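Local coordinates for SAG family member (Sag19) (Eimeria tenella, PDB 6ZZB), which is of unknown function but, as a surface antigen built on a CAP-type fold, is probably displayed on the outside of the parasite, at residues Ser156-Ser161 and Asn169-Asn174; Asn179-Leu184 and Asp212-Glu217; Ser185-Lys190 and Lys216-Phe221. One frame throughout, in Å; residues are numbered along the deposited sequence. Where two conformers were deposited one is given.

Contact 1 of 3, residues Ser156-Ser161 and Asn169-Asn174; sequences SNFEPS and NAPFNN. With SO4 (sulfate ion), chain B.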
loop_
_atom_site.group_PDB
_atom_site.type_symbol
_atom_site.label_atom_id
_atom_site.label_comp_id
_atom_site.label_asym_id
_atom_site.label_seq_id
_atom_site.Cartn_x
_atom_site.Cartn_y
_atom_site.Cartn_z
ATOM N N SER A 156 6.080 6.629 17.878
ATOM C CA SER A 156 6.492 7.911 17.250
ATOM C C SER A 156 5.951 9.094 18.049
ATOM O O SER A 156 4.880 8.990 18.609
ATOM C CB SER A 156 5.996 7.974 15.810
ATOM O OG SER A 156 6.206 9.272 15.235
ATOM N N ASN A 157 6.663 10.213 17.980
ATOM C CA ASN A 157 6.140 11.495 18.508
ATOM C C ASN A 157 5.089 12.105 17.572
ATOM O O ASN A 157 4.563 13.167 17.899
ATOM C CB ASN A 157 7.272 12.480 18.770
ATOM C CG ASN A 157 8.073 12.042 19.972
ATOM O OD1 ASN A 157 7.501 11.978 21.054
ATOM N ND2 ASN A 157 9.331 11.707 19.760
ATOM N N PHE A 158 4.727 11.428 16.487
ATOM C CA PHE A 158 3.539 11.786 15.687
ATOM C C PHE A 158 2.374 12.126 16.608
ATOM O O PHE A 158 2.013 11.337 17.504
ATOM C CB PHE A 158 3.159 10.625 14.769
ATOM C CG PHE A 158 1.923 10.889 13.958
ATOM C CD1 PHE A 158 1.999 11.515 12.724
ATOM C CD2 PHE A 158 0.694 10.495 14.430
ATOM C CE1 PHE A 158 0.843 11.766 11.995
ATOM C CE2 PHE A 158 -0.461 10.766 13.712
ATOM C CZ PHE A 158 -0.374 11.396 12.495
ATOM N N GLU A 159 1.756 13.282 16.357
ATOM C CA GLU A 159 0.477 13.721 16.956
ATOM C C GLU A 159 -0.477 13.975 15.800
ATOM O O GLU A 159 -0.075 14.602 14.825
ATOM C CB GLU A 159 0.608 15.052 17.715
ATOM C CG GLU A 159 1.329 14.987 19.037
ATOM C CD GLU A 159 1.115 16.282 19.816
ATOM O OE1 GLU A 159 2.049 17.098 19.857
ATOM O OE2 GLU A 159 -0.009 16.495 20.332
ATOM N N PRO A 160 -1.749 13.570 15.904
ATOM C CA PRO A 160 -2.675 13.763 14.791
ATOM C C PRO A 160 -2.937 15.233 14.412
ATOM O O PRO A 160 -3.195 15.514 13.246
ATOM C CB PRO A 160 -3.948 13.065 15.289
ATOM C CG PRO A 160 -3.825 13.036 16.805
ATOM C CD PRO A 160 -2.343 12.871 17.048
ATOM N N SER A 161 -2.853 16.163 15.361
ATOM C CA SER A 161 -3.171 17.578 15.055
ATOM C C SER A 161 -2.050 18.218 14.233
ATOM O O SER A 161 -2.362 19.153 13.477
ATOM C CB SER A 161 -3.488 18.366 16.292
ATOM O OG SER A 161 -2.390 18.370 17.156
ATOM N N ASN A 169 10.250 11.124 5.713
ATOM C CA ASN A 169 10.583 11.487 7.119
ATOM C C ASN A 169 9.849 10.573 8.093
ATOM O O ASN A 169 8.835 9.976 7.722
ATOM C CB ASN A 169 10.238 12.947 7.411
ATOM C CG ASN A 169 11.120 13.902 6.636
ATOM O OD1 ASN A 169 12.288 13.613 6.381
ATOM N ND2 ASN A 169 10.571 15.048 6.278
ATOM N N ALA A 170 10.311 10.491 9.336
ATOM C CA ALA A 170 9.603 9.732 10.383
ATOM C C ALA A 170 8.241 10.363 10.632
ATOM O O ALA A 170 8.074 11.593 10.577
ATOM C CB ALA A 170 10.437 9.682 11.640
ATOM N N PRO A 171 7.186 9.578 10.913
ATOM C CA PRO A 171 7.258 8.115 10.975
ATOM C C PRO A 171 6.931 7.384 9.662
ATOM O O PRO A 171 7.050 6.160 9.654
ATOM C CB PRO A 171 6.131 7.794 11.944
ATOM C CG PRO A 171 5.082 8.838 11.657
ATOM C CD PRO A 171 5.871 10.086 11.316
ATOM N N PHE A 172 6.559 8.106 8.599
ATOM C CA PHE A 172 5.985 7.471 7.380
ATOM C C PHE A 172 7.068 7.028 6.409
ATOM O O PHE A 172 6.727 6.415 5.385
ATOM C CB PHE A 172 4.936 8.383 6.767
ATOM C CG PHE A 172 3.749 8.567 7.665
ATOM C CD1 PHE A 172 2.967 7.493 8.021
ATOM C CD2 PHE A 172 3.453 9.811 8.219
ATOM C CE1 PHE A 172 1.905 7.630 8.898
ATOM C CE2 PHE A 172 2.397 9.944 9.105
ATOM C CZ PHE A 172 1.607 8.867 9.427
ATOM N N ASN A 173 8.346 7.223 6.732
ATOM C CA ASN A 173 9.469 6.568 6.035
ATOM C C ASN A 173 9.588 5.107 6.475
ATOM O O ASN A 173 10.374 4.377 5.851
ATOM C CB ASN A 173 10.787 7.323 6.261
ATOM C CG ASN A 173 11.241 7.330 7.700
ATOM O OD1 ASN A 173 10.489 7.056 8.622
ATOM N ND2 ASN A 173 12.476 7.777 7.913
ATOM N N ASN A 174 8.833 4.679 7.466
ATOM C CA ASN A 174 8.651 3.246 7.783
ATOM C C ASN A 174 7.515 2.729 6.897
ATOM O O ASN A 174 6.407 3.281 6.952
ATOM C CB ASN A 174 8.385 3.071 9.281
ATOM C CG ASN A 174 8.074 1.659 9.680
ATOM O OD1 ASN A 174 7.013 1.139 9.347
ATOM N ND2 ASN A 174 8.986 1.018 10.414
HETATM S S SO4 B . 9.675 10.256 15.623
HETATM O O1 SO4 B . 8.573 9.971 14.729
HETATM O O2 SO4 B . 10.189 11.566 15.332
HETATM O O3 SO4 B . 10.722 9.287 15.393
HETATM O O4 SO4 B . 9.251 10.181 17.003
#
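The cis peptide bond between Ala170 and Pro171 turns the proline ring in against Ser156 and Phe158. Pro171 CG sits 4.1 Å from Phe158 CB. The same CG lies over the centre of one face of the Phe172 ring, 3.8 Å above its plane. Phe158 CG is anti to the backbone N (chi1 178°), which carries the ring out towards the edge of Phe172. The two rings form an offset edge-to-face pair, with Phe172 giving the edge; the planes stand at 83°. The closest carbons are Phe158 CE1 and Phe172 CE2, at 3.8 Å. Both segments belong to the long connection between helix 138-155 and helix 175-183 of this CAP-related domain. A type I beta turn, Pro171 to Asn174, leads into the second helix, and Asn174 is its N-cap. Tyr226 of helix 223-231 makes another edge-to-face pair with Phe158, while Leu153 touches both Pro171 and Phe172. Towards the surface, a sulfate ion, probably from the crystallisation liquor, lies near Ala170 CB. Ser156 has two conformers; in one, OG accepts from Phe158 N, an ST turn that the other leaves doubtful. Asn157 N donates to sulfate O4 at 2.8 Å in a nearly straight bond (174°).

Contact 2 of 3, residues Asn179-Leu184 and Asp212-Glu217; sequences NVAFLL and DPLRKE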
loop_
_atom_site.group_PDB
_atom_site.type_symbol
_atom_site.label_atom_id
_atom_site.label_comp_id
_atom_site.label_asym_id
_atom_site.label_seq_id
_atom_site.Cartn_x
_atom_site.Cartn_y
_atom_site.Cartn_z
ATOM N N ASN A 179 1.884 2.190 5.242
ATOM C CA ASN A 179 0.806 1.250 4.863
ATOM C C ASN A 179 -0.411 1.469 5.752
ATOM O O ASN A 179 -1.538 1.485 5.230
ATOM C CB ASN A 179 1.278 -0.190 4.931
ATOM C CG ASN A 179 2.243 -0.585 3.838
ATOM O OD1 ASN A 179 2.405 0.132 2.849
ATOM N ND2 ASN A 179 2.906 -1.736 3.991
ATOM N N VAL A 180 -0.226 1.650 7.056
ATOM C CA VAL A 180 -1.371 1.860 7.964
ATOM C C VAL A 180 -2.055 3.190 7.645
ATOM O O VAL A 180 -3.291 3.244 7.732
ATOM C CB VAL A 180 -0.895 1.824 9.427
ATOM C CG1 VAL A 180 -1.933 2.372 10.382
ATOM C CG2 VAL A 180 -0.489 0.425 9.764
ATOM N N ALA A 181 -1.309 4.221 7.307
ATOM C CA ALA A 181 -1.922 5.515 6.932
ATOM C C ALA A 181 -2.862 5.318 5.748
ATOM O O ALA A 181 -3.971 5.822 5.798
ATOM C CB ALA A 181 -0.846 6.528 6.677
ATOM N N PHE A 182 -2.459 4.534 4.755
ATOM C CA PHE A 182 -3.350 4.310 3.588
ATOM C C PHE A 182 -4.522 3.439 4.005
ATOM O O PHE A 182 -5.668 3.726 3.636
ATOM C CB PHE A 182 -2.597 3.650 2.437
ATOM C CG PHE A 182 -1.749 4.593 1.659
ATOM C CD1 PHE A 182 -2.289 5.296 0.593
ATOM C CD2 PHE A 182 -0.428 4.812 1.999
ATOM C CE1 PHE A 182 -1.508 6.170 -0.134
ATOM C CE2 PHE A 182 0.347 5.709 1.282
ATOM C CZ PHE A 182 -0.208 6.420 0.235
ATOM N N LEU A 183 -4.275 2.387 4.758
ATOM C CA LEU A 183 -5.332 1.446 5.169
ATOM C C LEU A 183 -6.426 2.189 5.936
ATOM O O LEU A 183 -7.605 1.822 5.798
ATOM C CB LEU A 183 -4.774 0.334 6.055
ATOM C CG LEU A 183 -3.979 -0.739 5.330
ATOM C CD1 LEU A 183 -3.153 -1.551 6.303
ATOM C CD2 LEU A 183 -4.913 -1.651 4.549
ATOM N N LEU A 184 -6.031 3.112 6.791
ATOM C CA LEU A 184 -6.961 3.792 7.734
ATOM C C LEU A 184 -7.272 5.208 7.280
ATOM O O LEU A 184 -7.785 6.005 8.123
ATOM C CB LEU A 184 -6.329 3.799 9.126
ATOM C CG LEU A 184 -6.111 2.427 9.730
ATOM C CD1 LEU A 184 -5.617 2.583 11.158
ATOM C CD2 LEU A 184 -7.361 1.574 9.724
ATOM N N ASP A 212 -9.027 8.056 -2.742
ATOM C CA ASP A 212 -7.991 8.957 -3.201
ATOM C C ASP A 212 -6.713 8.700 -2.425
ATOM O O ASP A 212 -6.787 8.335 -1.260
ATOM C CB ASP A 212 -8.409 10.409 -2.944
ATOM C CG ASP A 212 -9.584 10.820 -3.801
ATOM O OD1 ASP A 212 -9.548 10.544 -5.007
ATOM O OD2 ASP A 212 -10.498 11.446 -3.234
ATOM N N PRO A 213 -5.533 8.834 -3.040
ATOM C CA PRO A 213 -4.283 8.577 -2.343
ATOM C C PRO A 213 -3.937 9.638 -1.307
ATOM O O PRO A 213 -4.139 10.829 -1.559
ATOM C CB PRO A 213 -3.232 8.575 -3.461
ATOM C CG PRO A 213 -3.830 9.471 -4.537
ATOM C CD PRO A 213 -5.318 9.190 -4.451
ATOM N N LEU A 214 -3.308 9.219 -0.221
ATOM C CA LEU A 214 -2.589 10.170 0.642
ATOM C C LEU A 214 -1.474 10.823 -0.150
ATOM O O LEU A 214 -0.759 10.140 -0.905
ATOM C CB LEU A 214 -1.978 9.468 1.853
ATOM C CG LEU A 214 -2.959 9.087 2.929
ATOM C CD1 LEU A 214 -2.240 8.200 3.938
ATOM C CD2 LEU A 214 -3.541 10.331 3.592
ATOM N N ARG A 215 -1.272 12.117 0.066
ATOM C CA ARG A 215 -0.184 12.877 -0.574
ATOM C C ARG A 215 0.591 13.653 0.491
ATOM O O ARG A 215 0.044 13.883 1.559
ATOM C CB ARG A 215 -0.790 13.761 -1.669
ATOM C CG ARG A 215 -1.496 12.935 -2.737
ATOM C CD ARG A 215 -1.983 13.784 -3.877
ATOM N NE ARG A 215 -0.849 14.407 -4.558
ATOM C CZ ARG A 215 -0.924 15.496 -5.309
ATOM N NH1 ARG A 215 -2.086 16.100 -5.505
ATOM N NH2 ARG A 215 0.171 15.968 -5.876
ATOM N N LYS A 216 1.798 14.066 0.148
ATOM C CA LYS A 216 2.667 14.857 1.038
ATOM C C LYS A 216 1.845 16.016 1.589
ATOM O O LYS A 216 1.126 16.690 0.805
ATOM C CB LYS A 216 3.928 15.311 0.308
ATOM C CG LYS A 216 5.070 15.683 1.229
ATOM C CD LYS A 216 6.181 16.367 0.503
ATOM C CE LYS A 216 7.245 16.883 1.439
ATOM N NZ LYS A 216 8.496 17.120 0.689
ATOM N N GLU A 217 1.943 16.197 2.912
ATOM C CA GLU A 217 1.288 17.253 3.743
ATOM C C GLU A 217 -0.183 16.957 4.070
ATOM O O GLU A 217 -0.699 17.656 4.936
ATOM C CB GLU A 217 1.482 18.664 3.173
ATOM C CG GLU A 217 2.915 19.139 3.274
ATOM C CD GLU A 217 3.097 20.647 3.264
ATOM O OE1 GLU A 217 2.417 21.333 4.054
ATOM O OE2 GLU A 217 3.929 21.131 2.476
#
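The Phe182 ring carries Leu214 on one face and Pro213 at its edge. Leu214 CD1 lies 4.2 Å above the ring plane, over the centre. Leu214 CB comes over the same face and makes a CH-pi contact, 4.2 Å from the Phe182 centroid and 26° off the ring normal. The leucine is thus laid along the ring with both its root and one methyl. Pro213 CA lies near the ring plane, 4.3 Å from Phe182 CE1. Leu214 N lies above the rim on the face covered by the leucine, 3.5 Å from Phe182 CE1. Phe182 CG is placed beside the backbone N (chi1 -78°), and this swings the ring from the helix flank towards the loop. The two side chains run past each other in opposite directions. In the CAP-like fold, the contact joins the last turn of helix 175-183 to the connection between strand 203-211 and helix 223-231. Pro124, in another loop, touches both Phe182 and Pro213. From its place over the ring, Leu214 CD1 also touches the helix itself. It meets Ala181 CB at 3.5 Å, which is tight for two carbons. The same methyl is 3.5 Å from Ala181 C, so it presses on backbone as well as side chain. No hydrogen bond crosses between the two segments, and all four touching residues are buried. On another side of the helix, Asn179 holds Val127 N with OD1 and Thr145 OG1 with ND2.

Contact 3 of 3, residues Ser185-Lys190 and Lys216-Phe221; sequences SEKSKK and KEDKPF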
loop_
_atom_site.group_PDB
_atom_site.type_symbol
_atom_site.label_atom_id
_atom_site.label_comp_id
_atom_site.label_asym_id
_atom_site.label_seq_id
_atom_site.Cartn_x
_atom_site.Cartn_y
_atom_site.Cartn_z
ATOM N N SER A 185 -7.009 5.557 6.038
ATOM C CA SER A 185 -7.243 6.928 5.524
ATOM C C SER A 185 -8.755 7.165 5.338
ATOM O O SER A 185 -9.431 6.337 4.717
ATOM C CB SER A 185 -6.521 7.121 4.233
ATOM O OG SER A 185 -6.853 8.379 3.659
ATOM N N GLU A 186 -9.248 8.281 5.873
ATOM C CA GLU A 186 -10.587 8.829 5.538
ATOM C C GLU A 186 -10.634 9.223 4.061
ATOM O O GLU A 186 -11.705 9.219 3.513
ATOM C CB GLU A 186 -10.891 10.037 6.432
ATOM C CG GLU A 186 -11.497 9.654 7.760
ATOM C CD GLU A 186 -13.014 9.595 7.757
ATOM O OE1 GLU A 186 -13.620 9.628 6.653
ATOM O OE2 GLU A 186 -13.590 9.533 8.858
ATOM N N LYS A 187 -9.502 9.494 3.413
ATOM C CA LYS A 187 -9.495 9.790 1.948
ATOM C C LYS A 187 -9.678 8.493 1.142
ATOM O O LYS A 187 -10.022 8.618 -0.035
ATOM C CB LYS A 187 -8.204 10.433 1.450
ATOM C CG LYS A 187 -7.899 11.822 1.970
ATOM C CD LYS A 187 -6.554 12.307 1.507
ATOM C CE LYS A 187 -6.583 12.619 0.035
ATOM N NZ LYS A 187 -5.454 13.472 -0.384
ATOM N N SER A 188 -9.411 7.318 1.712
ATOM C CA SER A 188 -9.553 6.015 0.990
ATOM C C SER A 188 -11.058 5.693 0.859
ATOM O O SER A 188 -11.756 5.601 1.895
ATOM C CB SER A 188 -8.766 4.903 1.676
ATOM O OG SER A 188 -7.347 5.188 1.665
ATOM N N LYS A 189 -11.575 5.537 -0.368
ATOM C CA LYS A 189 -12.952 5.058 -0.674
ATOM C C LYS A 189 -12.939 3.741 -1.486
ATOM O O LYS A 189 -13.855 2.902 -1.389
ATOM C CB LYS A 189 -13.699 6.144 -1.447
ATOM C CG LYS A 189 -13.776 7.508 -0.755
ATOM C CD LYS A 189 -13.908 8.667 -1.730
ATOM C CE LYS A 189 -13.489 10.004 -1.149
ATOM N NZ LYS A 189 -12.014 10.181 -1.186
ATOM N N LYS A 190 -11.890 3.552 -2.297
ATOM C CA LYS A 190 -11.775 2.352 -3.150
ATOM C C LYS A 190 -10.327 1.884 -3.124
ATOM O O LYS A 190 -9.448 2.724 -2.839
ATOM C CB LYS A 190 -12.180 2.666 -4.595
ATOM C CG LYS A 190 -13.519 3.378 -4.736
ATOM C CD LYS A 190 -13.961 3.468 -6.161
ATOM C CE LYS A 190 -15.180 4.347 -6.318
ATOM N NZ LYS A 190 -15.796 4.120 -7.632
ATOM N N LYS A 216 1.798 14.066 0.148
ATOM C CA LYS A 216 2.667 14.857 1.038
ATOM C C LYS A 216 1.845 16.016 1.589
ATOM O O LYS A 216 1.126 16.690 0.805
ATOM C CB LYS A 216 3.928 15.311 0.308
ATOM C CG LYS A 216 5.070 15.683 1.229
ATOM C CD LYS A 216 6.181 16.367 0.503
ATOM C CE LYS A 216 7.245 16.883 1.439
ATOM N NZ LYS A 216 8.496 17.120 0.689
ATOM N N GLU A 217 1.943 16.197 2.912
ATOM C CA GLU A 217 1.288 17.253 3.743
ATOM C C GLU A 217 -0.183 16.957 4.070
ATOM O O GLU A 217 -0.699 17.656 4.936
ATOM C CB GLU A 217 1.482 18.664 3.173
ATOM C CG GLU A 217 2.915 19.139 3.274
ATOM C CD GLU A 217 3.097 20.647 3.264
ATOM O OE1 GLU A 217 2.417 21.333 4.054
ATOM O OE2 GLU A 217 3.929 21.131 2.476
ATOM N N ASP A 218 -0.829 15.902 3.554
ATOM C CA ASP A 218 -2.133 15.469 4.107
ATOM C C ASP A 218 -1.955 15.115 5.586
ATOM O O ASP A 218 -0.908 14.531 5.935
ATOM C CB ASP A 218 -2.698 14.241 3.395
ATOM C CG ASP A 218 -3.162 14.516 1.979
ATOM O OD1 ASP A 218 -3.238 15.707 1.605
ATOM O OD2 ASP A 218 -3.446 13.548 1.263
ATOM N N LYS A 219 -2.959 15.424 6.397
ATOM C CA LYS A 219 -3.052 14.944 7.794
ATOM C C LYS A 219 -3.741 13.591 7.745
ATOM O O LYS A 219 -4.905 13.477 7.407
ATOM C CB LYS A 219 -3.791 15.989 8.623
ATOM C CG LYS A 219 -3.000 17.284 8.775
ATOM C CD LYS A 219 -3.455 18.163 9.893
ATOM C CE LYS A 219 -2.561 19.373 10.055
ATOM N NZ LYS A 219 -3.208 20.392 10.914
ATOM N N PRO A 220 -3.007 12.484 7.953
ATOM C CA PRO A 220 -3.612 11.170 7.766
ATOM C C PRO A 220 -4.701 10.755 8.760
ATOM O O PRO A 220 -5.551 10.007 8.391
ATOM C CB PRO A 220 -2.393 10.234 7.855
ATOM C CG PRO A 220 -1.434 10.995 8.725
ATOM C CD PRO A 220 -1.575 12.431 8.264
ATOM N N PHE A 221 -4.697 11.320 9.968
ATOM C CA PHE A 221 -5.651 10.945 11.037
ATOM C C PHE A 221 -6.212 12.189 11.731
ATOM O O PHE A 221 -5.440 13.075 12.082
ATOM C CB PHE A 221 -4.962 10.082 12.091
ATOM C CG PHE A 221 -4.231 8.889 11.536
ATOM C CD1 PHE A 221 -4.910 7.820 10.975
ATOM C CD2 PHE A 221 -2.858 8.863 11.550
ATOM C CE1 PHE A 221 -4.201 6.744 10.463
ATOM C CE2 PHE A 221 -2.158 7.787 11.046
ATOM C CZ PHE A 221 -2.836 6.731 10.512
HETATM O O HOH W 1 -7.859 8.595 8.457
#
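Lys187 and Asp218 form a salt bridge, with Lys187 NZ 2.6 Å from Asp218 OD2. The ammonium meets the syn side of OD2 but lies 32° out of the carboxylate plane. Lys187 belongs to an ST turn that follows helix 175-183 in this CAP-like domain: Ser185 OG accepts from Lys187 N at 2.9 Å. Each partner of the bridge has a second bond: Lys187 NZ also donates to Pro213 O, and Asp218 OD2 also accepts from Arg215 N. The bridge therefore ties the post-helix turn to more than one point of the loop before helix 223-231. Further along, Lys189 NZ donates to Lys187 O at 2.8 Å. Lys189 and Lys190 both face Ile211 in a classic beta bulge at the start of strand 190-196. A water bridges the segments at the other end of the contact. It accepts from Glu186 N at 3.0 Å and donates to Pro220 O at 2.7 Å. Packing is slight directly between the segments. Pro220 instead packs on Phe172, and Ser185 on Leu214. The two side chains of the salt bridge cross at about a right angle. The bend of the lysine at its third torsion (chi3 71°) turns CE and NZ towards the acid, and Lys187 CD lies 3.4 Å from Asp218 OD2.

Overall arrangement
Contacts 1 and 2 are buried and apolar, whereas contact 3 lies at the surface and rests on charge and water. Contact 1 is local to one interhelix connection and lies far out, its centre about 17 Å from that of the chain. Contact 2 lies deeper, at about 8 Å, and joins residues distant in sequence. Contacts 2 and 3 are neighbours, with centres about 5 Å apart. They share the loop before helix 223-231, one meeting the end of helix 175-183 and the other the turn after it. Phe172 of contact 1 also packs on Ala181 of contact 2, so the two buried contacts touch.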